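Local coordinates for protein mannan endo-1,4-beta-mannosidase (Cryptopygus antarcticus, PDB 4OOU) that hydrolyses internal beta-1,4-mannosidic linkages of mannans, galactomannans and glucomannans as a glycoside hydrolase family 5 enzyme, releasing short manno-oligosaccharides, at residues F126-L131 with L173-V178; M163-K168 with H230-K235. All coordinates share one frame; numbering follows the deposited sequence.

Contact 1. Residues F126-L131 with L173-V178; sequences FLILVL and LAAWEV
Phe126 lays its ring obliquely against the Ala174 methyl, CD1 lying 3.6 Å from CB. Beyond it, 126-131 and 173-177 pair as neighbouring parallel strands of the barrel, their directions 19° apart. The carbonyl of Leu127 accepts from Ala174 N in its own plane and, weakly, from Ala175 N. This doubled acceptance marks a beta bulge: Leu127 pairs with Leu173, but Ile128 already pairs with Ala175. Ile128 turns to the same face as Ala175, and its CG2 lies 3.8 Å from Ala175 O. On the other face, Leu129 CG is anti to its carbonyl carbon (chi1 -65°) and meets Leu173 CD1 at 3.5 Å, the two side chains crossing at about a right angle. The backbone of Leu129 bonds on both sides of Trp176, its N to Ala175 O and its O to Glu177 N at 2.8 Å. Val130 shares a face with Glu177, and CB touches CB at 3.8 Å. The Glu177 chain rises extended past Val130, with CG anti to the backbone N (chi1 180°), and its carboxylate is held by a salt bridge to Arg81 and a hydrogen bond to Gln278. Leu131 ends the walk: its N donates straight to Glu177 O at 2.6 Å, and its CD1 lies at the edge of the Trp176 indole, near CE3, while Leu173 CG lies over one face of that ring toward its rim. The chemistry thus divides by face: Leu129, Leu173 and Trp176 form an apolar face, on which Leu173 and Trp176 pack against Leu167 of helix 149-167, whereas the face of Val130 and Glu177 leads to substrate-binding Trp83, and the two partners of the buried Glu177 carboxylate would probably favour its ionised form.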
loop_
_atom_site.group_PDB
_atom_site.type_symbol
_atom_site.label_atom_id
_atom_site.label_comp_id
_atom_site.label_asym_id
_atom_site.label_seq_id
_atom_site.Cartn_x
_atom_site.Cartn_y
_atom_site.Cartn_z
ATOM N N PHE A 126 -13.202 0.080 -0.302
ATOM C CA PHE A 126 -12.147 0.956 -0.018
ATOM C C PHE A 126 -11.010 0.777 -1.001
ATOM O O PHE A 126 -10.649 -0.362 -1.409
ATOM C CB PHE A 126 -11.623 0.601 1.376
ATOM C CG PHE A 126 -12.449 1.147 2.507
ATOM C CD1 PHE A 126 -12.563 2.544 2.700
ATOM C CD2 PHE A 126 -13.053 0.284 3.409
ATOM C CE1 PHE A 126 -13.297 3.046 3.772
ATOM C CE2 PHE A 126 -13.798 0.770 4.463
ATOM C CZ PHE A 126 -13.926 2.162 4.656
ATOM N N LEU A 127 -10.383 1.901 -1.330
ATOM C CA LEU A 127 -9.215 1.867 -2.171
ATOM C C LEU A 127 -7.961 2.218 -1.401
ATOM O O LEU A 127 -7.971 3.074 -0.533
ATOM C CB LEU A 127 -9.398 2.828 -3.337
ATOM C CG LEU A 127 -10.374 2.386 -4.415
ATOM C CD1 LEU A 127 -10.099 3.144 -5.711
ATOM C CD2 LEU A 127 -10.288 0.883 -4.667
ATOM N N ILE A 128 -6.881 1.534 -1.708
ATOM C CA ILE A 128 -5.576 1.992 -1.297
ATOM C C ILE A 128 -4.881 2.367 -2.587
ATOM O O ILE A 128 -4.785 1.567 -3.523
ATOM C CB ILE A 128 -4.785 0.935 -0.529
ATOM C CG1 ILE A 128 -5.435 0.658 0.829
ATOM C CG2 ILE A 128 -3.329 1.395 -0.342
ATOM C CD1 ILE A 128 -4.948 -0.625 1.486
ATOM N N LEU A 129 -4.447 3.615 -2.660
ATOM C CA LEU A 129 -3.800 4.099 -3.854
ATOM C C LEU A 129 -2.317 4.019 -3.602
ATOM O O LEU A 129 -1.848 4.622 -2.656
ATOM C CB LEU A 129 -4.221 5.539 -4.084
ATOM C CG LEU A 129 -5.711 5.637 -4.371
ATOM C CD1 LEU A 129 -6.085 7.006 -4.920
ATOM C CD2 LEU A 129 -6.168 4.530 -5.323
ATOM N N VAL A 130 -1.574 3.284 -4.427
ATOM C CA VAL A 130 -0.119 3.243 -4.239
ATOM C C VAL A 130 0.573 4.135 -5.255
ATOM O O VAL A 130 0.382 3.998 -6.468
ATOM C CB VAL A 130 0.471 1.814 -4.076
ATOM C CG1 VAL A 130 -0.307 0.812 -4.831
ATOM C CG2 VAL A 130 1.944 1.732 -4.480
ATOM N N LEU A 131 1.358 5.079 -4.722
ATOM C CA LEU A 131 1.923 6.159 -5.506
ATOM C C LEU A 131 2.989 5.682 -6.467
ATOM O O LEU A 131 2.777 5.728 -7.675
ATOM C CB LEU A 131 2.471 7.249 -4.578
ATOM C CG LEU A 131 1.598 8.500 -4.421
ATOM C CD1 LEU A 131 0.136 8.201 -4.556
ATOM C CD2 LEU A 131 1.880 9.187 -3.107
ATOM N N LEU A 173 -11.619 6.424 -0.244
ATOM C CA LEU A 173 -10.159 6.439 -0.241
ATOM C C LEU A 173 -9.668 6.120 1.141
ATOM O O LEU A 173 -9.588 6.991 2.007
ATOM C CB LEU A 173 -9.611 7.792 -0.689
ATOM C CG LEU A 173 -8.092 7.988 -0.861
ATOM C CD1 LEU A 173 -7.438 6.837 -1.588
ATOM C CD2 LEU A 173 -7.830 9.258 -1.630
ATOM N N ALA A 174 -9.349 4.851 1.351
ATOM C CA ALA A 174 -8.911 4.399 2.644
ATOM C C ALA A 174 -7.526 4.933 3.007
ATOM O O ALA A 174 -7.326 5.418 4.093
ATOM C CB ALA A 174 -8.929 2.875 2.682
ATOM N N ALA A 175 -6.573 4.834 2.092
ATOM C CA ALA A 175 -5.162 5.181 2.395
ATOM C C ALA A 175 -4.308 5.432 1.155
ATOM O O ALA A 175 -4.596 4.942 0.047
ATOM C CB ALA A 175 -4.536 4.075 3.204
ATOM N N TRP A 176 -3.239 6.191 1.355
ATOM C CA TRP A 176 -2.230 6.392 0.313
ATOM C C TRP A 176 -1.012 5.575 0.674
ATOM O O TRP A 176 -0.600 5.549 1.827
ATOM C CB TRP A 176 -1.817 7.861 0.232
ATOM C CG TRP A 176 -2.963 8.798 0.103
ATOM C CD1 TRP A 176 -3.862 9.153 1.082
ATOM C CD2 TRP A 176 -3.359 9.488 -1.069
ATOM N NE1 TRP A 176 -4.795 10.020 0.581
ATOM C CE2 TRP A 176 -4.515 10.244 -0.740
ATOM C CE3 TRP A 176 -2.869 9.530 -2.376
ATOM C CZ2 TRP A 176 -5.153 11.071 -1.662
ATOM C CZ3 TRP A 176 -3.505 10.326 -3.289
ATOM C CH2 TRP A 176 -4.634 11.103 -2.925
ATOM N N GLU A 177 -0.417 4.923 -0.313
ATOM C CA GLU A 177 0.847 4.230 -0.102
ATOM C C GLU A 177 1.939 4.885 -0.922
ATOM O O GLU A 177 1.901 4.959 -2.159
ATOM C CB GLU A 177 0.724 2.769 -0.458
ATOM C CG GLU A 177 1.997 2.006 -0.262
ATOM C CD GLU A 177 1.822 0.506 -0.412
ATOM O OE1 GLU A 177 0.669 0.001 -0.318
ATOM O OE2 GLU A 177 2.876 -0.148 -0.634
ATOM N N VAL A 178 2.948 5.344 -0.220
ATOM C CA VAL A 178 3.968 6.142 -0.864
ATOM C C VAL A 178 4.734 5.332 -1.848
ATOM O O VAL A 178 4.928 5.742 -2.985
ATOM C CB VAL A 178 4.986 6.706 0.140
ATOM C CG1 VAL A 178 5.930 7.649 -0.579
ATOM C CG2 VAL A 178 4.271 7.426 1.255
#

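Contact 2. Residues M163-K168 with H230-K235; sequences MVNALK and HNADSK
Lys168 and Lys235 each give their ammonium group to a backbone carbonyl of the other segment. Lys168 NZ donates to Ala232 O, in the last turn of helix 215-232, at 3.2 Å, approaching nearly along the C=O axis. The same NZ also donates to Asn165 OD1 at 3.1 Å, in the plane of that amide carbonyl. Lys168 CG lies between its own backbone N and carbonyl carbon (chi1 65°), and from there the extended chain runs past Asp233, antiparallel to its side chain, to Ala232 O. Lys235 NZ returns the exchange, reaching Lys168 O at 2.6 Å with a tilt of 19° from the carbonyl plane. It also forms a salt bridge to Asp233 OD2 at 2.8 Å, on the syn side but 32° out of the carboxylate plane, and a cation-pi contact with Phe22. Alongside, Val164 CG1 packs on the Ala232 methyl at 3.6 Å and on Asp233 CB. An alanine for Lys168 would probably leave Ala232 O without its cross-segment mate and the Asn165 amide freer to turn. Lysine ammonium groups thus meet main-chain oxygens at both helix ends and, with Lys235 charge-paired to Asp233, would probably offset the partial negative charge gathered there.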
loop_
_atom_site.group_PDB
_atom_site.type_symbol
_atom_site.label_atom_id
_atom_site.label_comp_id
_atom_site.label_asym_id
_atom_site.label_seq_id
_atom_site.Cartn_x
_atom_site.Cartn_y
_atom_site.Cartn_z
ATOM N N MET A 163 -3.581 16.453 -5.953
ATOM C CA MET A 163 -4.269 15.149 -5.895
ATOM C C MET A 163 -4.920 14.922 -4.519
ATOM O O MET A 163 -6.065 14.498 -4.411
ATOM C CB MET A 163 -3.293 14.001 -6.171
ATOM C CG MET A 163 -2.883 13.827 -7.611
ATOM S SD MET A 163 -1.806 12.368 -7.665
ATOM C CE MET A 163 -0.289 13.251 -7.766
ATOM N N VAL A 164 -4.185 15.233 -3.459
ATOM C CA VAL A 164 -4.708 15.039 -2.125
ATOM C C VAL A 164 -5.921 15.923 -1.901
ATOM O O VAL A 164 -6.899 15.492 -1.291
ATOM C CB VAL A 164 -3.668 15.351 -1.025
ATOM C CG1 VAL A 164 -4.237 14.963 0.339
ATOM C CG2 VAL A 164 -2.345 14.613 -1.278
ATOM N N ASN A 165 -5.859 17.162 -2.377
ATOM C CA ASN A 165 -6.909 18.125 -2.032
ATOM C C ASN A 165 -8.205 17.808 -2.744
ATOM O O ASN A 165 -9.291 18.019 -2.198
ATOM C CB ASN A 165 -6.446 19.562 -2.268
ATOM C CG ASN A 165 -5.652 20.092 -1.095
ATOM O OD1 ASN A 165 -6.125 20.025 0.041
ATOM N ND2 ASN A 165 -4.424 20.577 -1.340
ATOM N N ALA A 166 -8.092 17.235 -3.940
ATOM C CA ALA A 166 -9.289 16.855 -4.688
ATOM C C ALA A 166 -9.892 15.552 -4.195
ATOM O O ALA A 166 -11.069 15.363 -4.295
ATOM C CB ALA A 166 -8.972 16.777 -6.167
ATOM N N LEU A 167 -9.093 14.646 -3.647
ATOM C CA LEU A 167 -9.607 13.315 -3.336
ATOM C C LEU A 167 -9.903 13.042 -1.845
ATOM O O LEU A 167 -10.418 11.958 -1.486
ATOM C CB LEU A 167 -8.627 12.268 -3.863
ATOM C CG LEU A 167 -8.263 12.273 -5.350
ATOM C CD1 LEU A 167 -7.245 11.151 -5.550
ATOM C CD2 LEU A 167 -9.449 12.116 -6.289
ATOM N N LYS A 168 -9.596 14.020 -0.994
ATOM C CA LYS A 168 -9.662 13.846 0.450
ATOM C C LYS A 168 -11.071 13.906 1.038
ATOM O O LYS A 168 -11.258 13.723 2.218
ATOM C CB LYS A 168 -8.824 14.921 1.121
ATOM C CG LYS A 168 -9.356 16.315 0.891
ATOM C CD LYS A 168 -8.672 17.290 1.824
ATOM C CE LYS A 168 -9.286 18.680 1.710
ATOM N NZ LYS A 168 -8.295 19.683 2.171
ATOM N N HIS A 230 -0.300 14.562 4.683
ATOM C CA HIS A 230 -0.890 14.952 5.948
ATOM C C HIS A 230 -1.132 16.461 5.964
ATOM O O HIS A 230 -2.181 16.884 6.401
ATOM C CB HIS A 230 -0.010 14.526 7.134
ATOM C CG HIS A 230 0.090 13.037 7.326
ATOM N ND1 HIS A 230 -1.017 12.229 7.491
ATOM C CD2 HIS A 230 1.169 12.218 7.419
ATOM C CE1 HIS A 230 -0.620 10.976 7.658
ATOM N NE2 HIS A 230 0.702 10.945 7.632
ATOM N N ASN A 231 -0.184 17.262 5.470
ATOM C CA ASN A 231 -0.388 18.731 5.392
ATOM C C ASN A 231 -1.726 19.075 4.712
ATOM O O ASN A 231 -2.466 19.939 5.157
ATOM C CB ASN A 231 0.757 19.462 4.641
ATOM C CG ASN A 231 2.067 19.541 5.439
ATOM O OD1 ASN A 231 3.150 19.550 4.858
ATOM N ND2 ASN A 231 1.977 19.560 6.753
ATOM N N ALA A 232 -2.020 18.367 3.639
ATOM C CA ALA A 232 -3.174 18.662 2.815
ATOM C C ALA A 232 -4.456 18.042 3.372
ATOM O O ALA A 232 -5.526 18.650 3.281
ATOM C CB ALA A 232 -2.915 18.177 1.381
ATOM N N ASP A 233 -4.336 16.812 3.883
ATOM C CA ASP A 233 -5.452 16.040 4.488
ATOM C C ASP A 233 -5.031 15.447 5.822
ATOM O O ASP A 233 -4.309 14.453 5.870
ATOM C CB ASP A 233 -5.960 14.928 3.557
ATOM C CG ASP A 233 -7.032 14.064 4.211
ATOM O OD1 ASP A 233 -7.660 14.527 5.196
ATOM O OD2 ASP A 233 -7.253 12.922 3.740
ATOM N N SER A 234 -5.481 16.082 6.900
ATOM C CA SER A 234 -4.942 15.805 8.226
ATOM C C SER A 234 -5.263 14.375 8.609
ATOM O O SER A 234 -4.403 13.710 9.169
ATOM C CB SER A 234 -5.485 16.786 9.297
ATOM O OG SER A 234 -6.904 16.769 9.340
ATOM N N LYS A 235 -6.482 13.911 8.304
ATOM C CA LYS A 235 -6.905 12.530 8.652
ATOM C C LYS A 235 -6.499 11.411 7.671
ATOM O O LYS A 235 -6.819 10.239 7.908
ATOM C CB LYS A 235 -8.426 12.434 8.889
ATOM C CG LYS A 235 -9.320 12.913 7.760
ATOM C CD LYS A 235 -9.192 12.189 6.443
ATOM C CE LYS A 235 -10.289 12.663 5.493
ATOM N NZ LYS A 235 -10.019 12.391 4.070
#

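Overall arrangement
From the N terminus the chain passes along strand 126-133, then through helices 140-145 and 149-167 to strand 173-177. Contact 1 closes this excursion as a parallel beta-alpha-beta crossover of the TIM barrel. Contact 2 starts within that loop, at the end of helix 149-167, and closes only at the end of helix 215-232, after strand 173-177 has been laid down. The two closures therefore cross. Contact 1 lies in the barrel wall, near the centre of the chain; contact 2 lies in the outer helical layer, their centres about 12 Å apart. Leu167, at the helix end of contact 2, packs its CD1 3.7 Å from Trp176 CH2, so strand 173-177 meets the end of helix 149-167 directly.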